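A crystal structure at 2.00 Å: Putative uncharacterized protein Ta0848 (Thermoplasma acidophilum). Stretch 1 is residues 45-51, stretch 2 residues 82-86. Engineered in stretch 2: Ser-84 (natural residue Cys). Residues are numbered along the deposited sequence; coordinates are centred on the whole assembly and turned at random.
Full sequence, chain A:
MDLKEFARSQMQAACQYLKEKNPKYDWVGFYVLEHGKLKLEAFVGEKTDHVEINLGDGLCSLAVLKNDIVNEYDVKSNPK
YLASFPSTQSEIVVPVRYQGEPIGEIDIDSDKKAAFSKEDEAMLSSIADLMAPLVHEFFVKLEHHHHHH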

ATOM      1  N   GLY A  45       1.837  -5.621  17.165  1.00 39.97           N
ATOM      2  CA  GLY A  45       1.726  -6.604  18.249  1.00 34.72           C
ATOM      3  C   GLY A  45       2.921  -6.475  19.194  1.00 36.40           C
ATOM      4  O   GLY A  45       3.654  -5.494  19.141  1.00 45.60           O
ATOM      5  N   GLU A  46       3.143  -7.500  20.000  1.00 42.19           N
ATOM      6  CA  GLU A  46       4.266  -7.563  20.956  1.00 48.18           C
ATOM      7  C   GLU A  46       5.632  -7.544  20.234  1.00 53.80           C
ATOM      8  O   GLU A  46       5.768  -8.019  19.092  1.00 49.01           O
ATOM      9  CB  GLU A  46       4.096  -8.894  21.679  1.00 56.09           C
ATOM     10  CG  GLU A  46       4.718  -9.137  23.033  1.00 65.67           C
ATOM     11  CD  GLU A  46       4.646 -10.636  23.366  1.00 69.56           C
ATOM     12  OE1 GLU A  46       3.801 -11.351  22.751  1.00 68.61           O
ATOM     13  OE2 GLU A  46       5.442 -11.122  24.196  1.00 64.95           O
ATOM     14  N   LYS A  47       6.651  -7.035  20.918  1.00 56.60           N
ATOM     15  CA  LYS A  47       8.015  -6.980  20.398  1.00 49.75           C
ATOM     16  C   LYS A  47       8.588  -8.324  20.143  1.00 46.25           C
ATOM     17  O   LYS A  47       8.468  -9.225  20.975  1.00 49.11           O
ATOM     18  CB  LYS A  47       8.948  -6.314  21.381  1.00 59.03           C
ATOM     19  CG  LYS A  47       9.324  -4.914  20.958  1.00 75.22           C
ATOM     20  CD  LYS A  47      10.705  -4.566  21.486  1.00 87.91           C
ATOM     21  CE  LYS A  47      11.139  -3.185  21.041  1.00 97.18           C
ATOM     22  NZ  LYS A  47      12.227  -2.699  21.938  1.00110.36           N
ATOM     23  N   THR A  48       9.230  -8.498  19.001  1.00 39.91           N
ATOM     24  CA  THR A  48       9.875  -9.800  18.740  1.00 43.24           C
ATOM     25  C   THR A  48      11.363  -9.631  18.891  1.00 39.79           C
ATOM     26  O   THR A  48      11.883  -8.542  18.698  1.00 43.24           O
ATOM     27  CB  THR A  48       9.575 -10.406  17.354  1.00 44.89           C
ATOM     28  OG1 THR A  48      10.266 -11.686  17.219  1.00 40.37           O
ATOM     29  CG2 THR A  48      10.023  -9.484  16.220  1.00 43.04           C
ATOM     30  N   ASP A  49      12.035 -10.708  19.241  1.00 41.96           N
ATOM     31  CA  ASP A  49      13.494 -10.730  19.262  1.00 48.40           C
ATOM     32  C   ASP A  49      14.095 -11.026  17.872  1.00 53.57           C
ATOM     33  O   ASP A  49      15.307 -10.866  17.672  1.00 51.65           O
ATOM     34  CB  ASP A  49      13.965 -11.798  20.244  1.00 54.83           C
ATOM     35  CG  ASP A  49      13.839 -11.348  21.693  1.00 60.52           C
ATOM     36  OD1 ASP A  49      14.186 -10.168  21.979  1.00 69.15           O
ATOM     37  OD2 ASP A  49      13.401 -12.175  22.533  1.00 64.23           O
ATOM     38  N   HIS A  50      13.249 -11.469  16.927  1.00 41.29           N
ATOM     39  CA  HIS A  50      13.719 -11.911  15.642  1.00 44.88           C
ATOM     40  C   HIS A  50      13.465 -10.868  14.610  1.00 41.10           C
ATOM     41  O   HIS A  50      12.483 -10.940  13.864  1.00 38.55           O
ATOM     42  CB  HIS A  50      13.052 -13.229  15.298  1.00 46.13           C
ATOM     43  CG  HIS A  50      13.252 -14.261  16.354  1.00 57.91           C
ATOM     44  ND1 HIS A  50      12.210 -14.975  16.912  1.00 60.29           N
ATOM     45  CD2 HIS A  50      14.375 -14.663  16.997  1.00 60.07           C
ATOM     46  CE1 HIS A  50      12.688 -15.807  17.818  1.00 64.06           C
ATOM     47  NE2 HIS A  50      13.995 -15.637  17.895  1.00 63.43           N
ATOM     48  N   VAL A  51      14.362  -9.903  14.607  1.00 37.65           N
ATOM     49  CA  VAL A  51      14.322  -8.756  13.725  1.00 36.83           C
ATOM     50  C   VAL A  51      15.083  -9.025  12.433  1.00 35.27           C
ATOM     51  O   VAL A  51      14.671  -8.511  11.393  1.00 38.02           O
ATOM     52  CB  VAL A  51      14.903  -7.537  14.451  1.00 42.94           C
ATOM     53  CG1 VAL A  51      14.790  -6.298  13.612  1.00 44.68           C
ATOM     54  CG2 VAL A  51      14.189  -7.371  15.786  1.00 45.13           C
ATOM     55  N   LEU A  82      10.658 -23.283  16.665  1.00 52.73           N
ATOM     56  CA  LEU A  82      10.272 -22.506  17.882  1.00 64.11           C
ATOM     57  C   LEU A  82       9.637 -21.234  17.398  1.00 56.71           C
ATOM     58  O   LEU A  82      10.105 -20.647  16.434  1.00 52.21           O
ATOM     59  CB  LEU A  82      11.472 -22.115  18.801  1.00 68.13           C
ATOM     60  CG  LEU A  82      11.876 -22.953  20.045  1.00 72.11           C
ATOM     61  CD1 LEU A  82      13.050 -22.320  20.804  1.00 68.54           C
ATOM     62  CD2 LEU A  82      10.717 -23.240  21.002  1.00 72.46           C
ATOM     63  N   ALA A  83       8.592 -20.804  18.087  1.00 59.04           N
ATOM     64  CA  ALA A  83       7.992 -19.496  17.823  1.00 62.54           C
ATOM     65  C   ALA A  83       8.763 -18.372  18.513  1.00 53.29           C
ATOM     66  O   ALA A  83       9.731 -18.599  19.236  1.00 51.85           O
ATOM     67  CB  ALA A  83       6.479 -19.476  18.200  1.00 66.13           C
ATOM     68  N   SER A  84       8.326 -17.155  18.228  1.00 43.67           N
ATOM     69  CA  SER A  84       8.859 -15.948  18.823  1.00 47.21           C
ATOM     70  C   SER A  84       8.127 -15.579  20.094  1.00 41.72           C
ATOM     71  O   SER A  84       8.590 -14.745  20.841  1.00 48.54           O
ATOM     72  CB  SER A  84       8.730 -14.786  17.822  1.00 50.65           C
ATOM     73  OG  SER A  84       9.504 -15.008  16.656  1.00 63.51           O
ATOM     74  N   PHE A  85       6.972 -16.188  20.327  1.00 43.01           N
ATOM     75  CA  PHE A  85       6.130 -15.864  21.462  1.00 42.03           C
ATOM     76  C   PHE A  85       5.571 -17.143  22.003  1.00 45.71           C
ATOM     77  O   PHE A  85       5.236 -18.099  21.245  1.00 42.72           O
ATOM     78  CB  PHE A  85       4.969 -14.893  21.144  1.00 43.24           C
ATOM     79  CG  PHE A  85       5.398 -13.719  20.370  1.00 43.26           C
ATOM     80  CD1 PHE A  85       6.108 -12.726  20.972  1.00 46.49           C
ATOM     81  CD2 PHE A  85       5.147 -13.655  18.986  1.00 46.77           C
ATOM     82  CE1 PHE A  85       6.514 -11.641  20.244  1.00 55.78           C
ATOM     83  CE2 PHE A  85       5.567 -12.583  18.243  1.00 46.06           C
ATOM     84  CZ  PHE A  85       6.252 -11.569  18.873  1.00 49.72           C
ATOM     85  N   PRO A  86       5.519 -17.197  23.339  1.00 49.76           N
ATOM     86  CA  PRO A  86       5.141 -18.441  23.947  1.00 53.42           C
ATOM     87  C   PRO A  86       3.657 -18.707  23.766  1.00 50.62           C
ATOM     88  O   PRO A  86       3.252 -19.884  23.673  1.00 54.21           O
ATOM     89  CB  PRO A  86       5.561 -18.261  25.428  1.00 51.59           C
ATOM     90  CG  PRO A  86       5.785 -16.818  25.632  1.00 53.42           C
ATOM     91  CD  PRO A  86       6.068 -16.210  24.299  1.00 49.60           C
TER
HETATM   92  O   HOH W   1       8.803 -12.713  15.103  1.00 54.19           O

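This is a small contact between two irregular loops, built from one direct hydrogen bond, a water bridge and the packing of a single phenylalanine ring. Together the two sides bury 267 Å².

The hydrogen bond joins His-50 ND1 to Ser-84 OG at 2.7 Å. Either atom could be the donor. Ser-84 OG lies at the edge of the imidazole, near the ring plane, where the lone pair or proton of a ring nitrogen points. Both residues direct CA-to-CB toward the opposite stretch, and both have chi1 in m. Ser-84 is an engineered substitution for Cys, so this bond belongs to the deposited variant.

Thr-48 OG1 is close to the same serine, 3.5 Å from Ser-84 OG. A water joins the two hydroxyls, 2.8 Å from Thr-48 OG1 and 2.9 Å from Ser-84 OG. Thr-48 OG1 also accepts a hydrogen bond from His-50 N at 3.0 Å. This ties the threonine side chain to the backbone of the residue that carries the imidazole.

Phe-85 supplies the largest covered area, 84 Å². Its CA-to-CB bond points sideways, but with chi1 in m the end of the ring comes nearer to stretch 1. Lys-47 O meets the ring edge, 3.2 Å from Phe-85 CE1, where the aromatic hydrogens carry slight positive charge. Thr-48 CB packs 3.8 Å from Phe-85 CZ. Threonine suits this buried position because it offers carbon to the ring and a hydroxyl to the polar cluster.

Glu-46 extends with chi1 and chi2 both t, and its OE1 reaches 3.2 Å from Phe-85 CD1. It remains exposed, as suits a carboxylate. Lys-47 points its CA-to-CB bond away, so its backbone carbonyl makes the contact while its side chain comes no closer to stretch 2 than 6.0 Å, from Lys-47 CB to Phe-85 CE1.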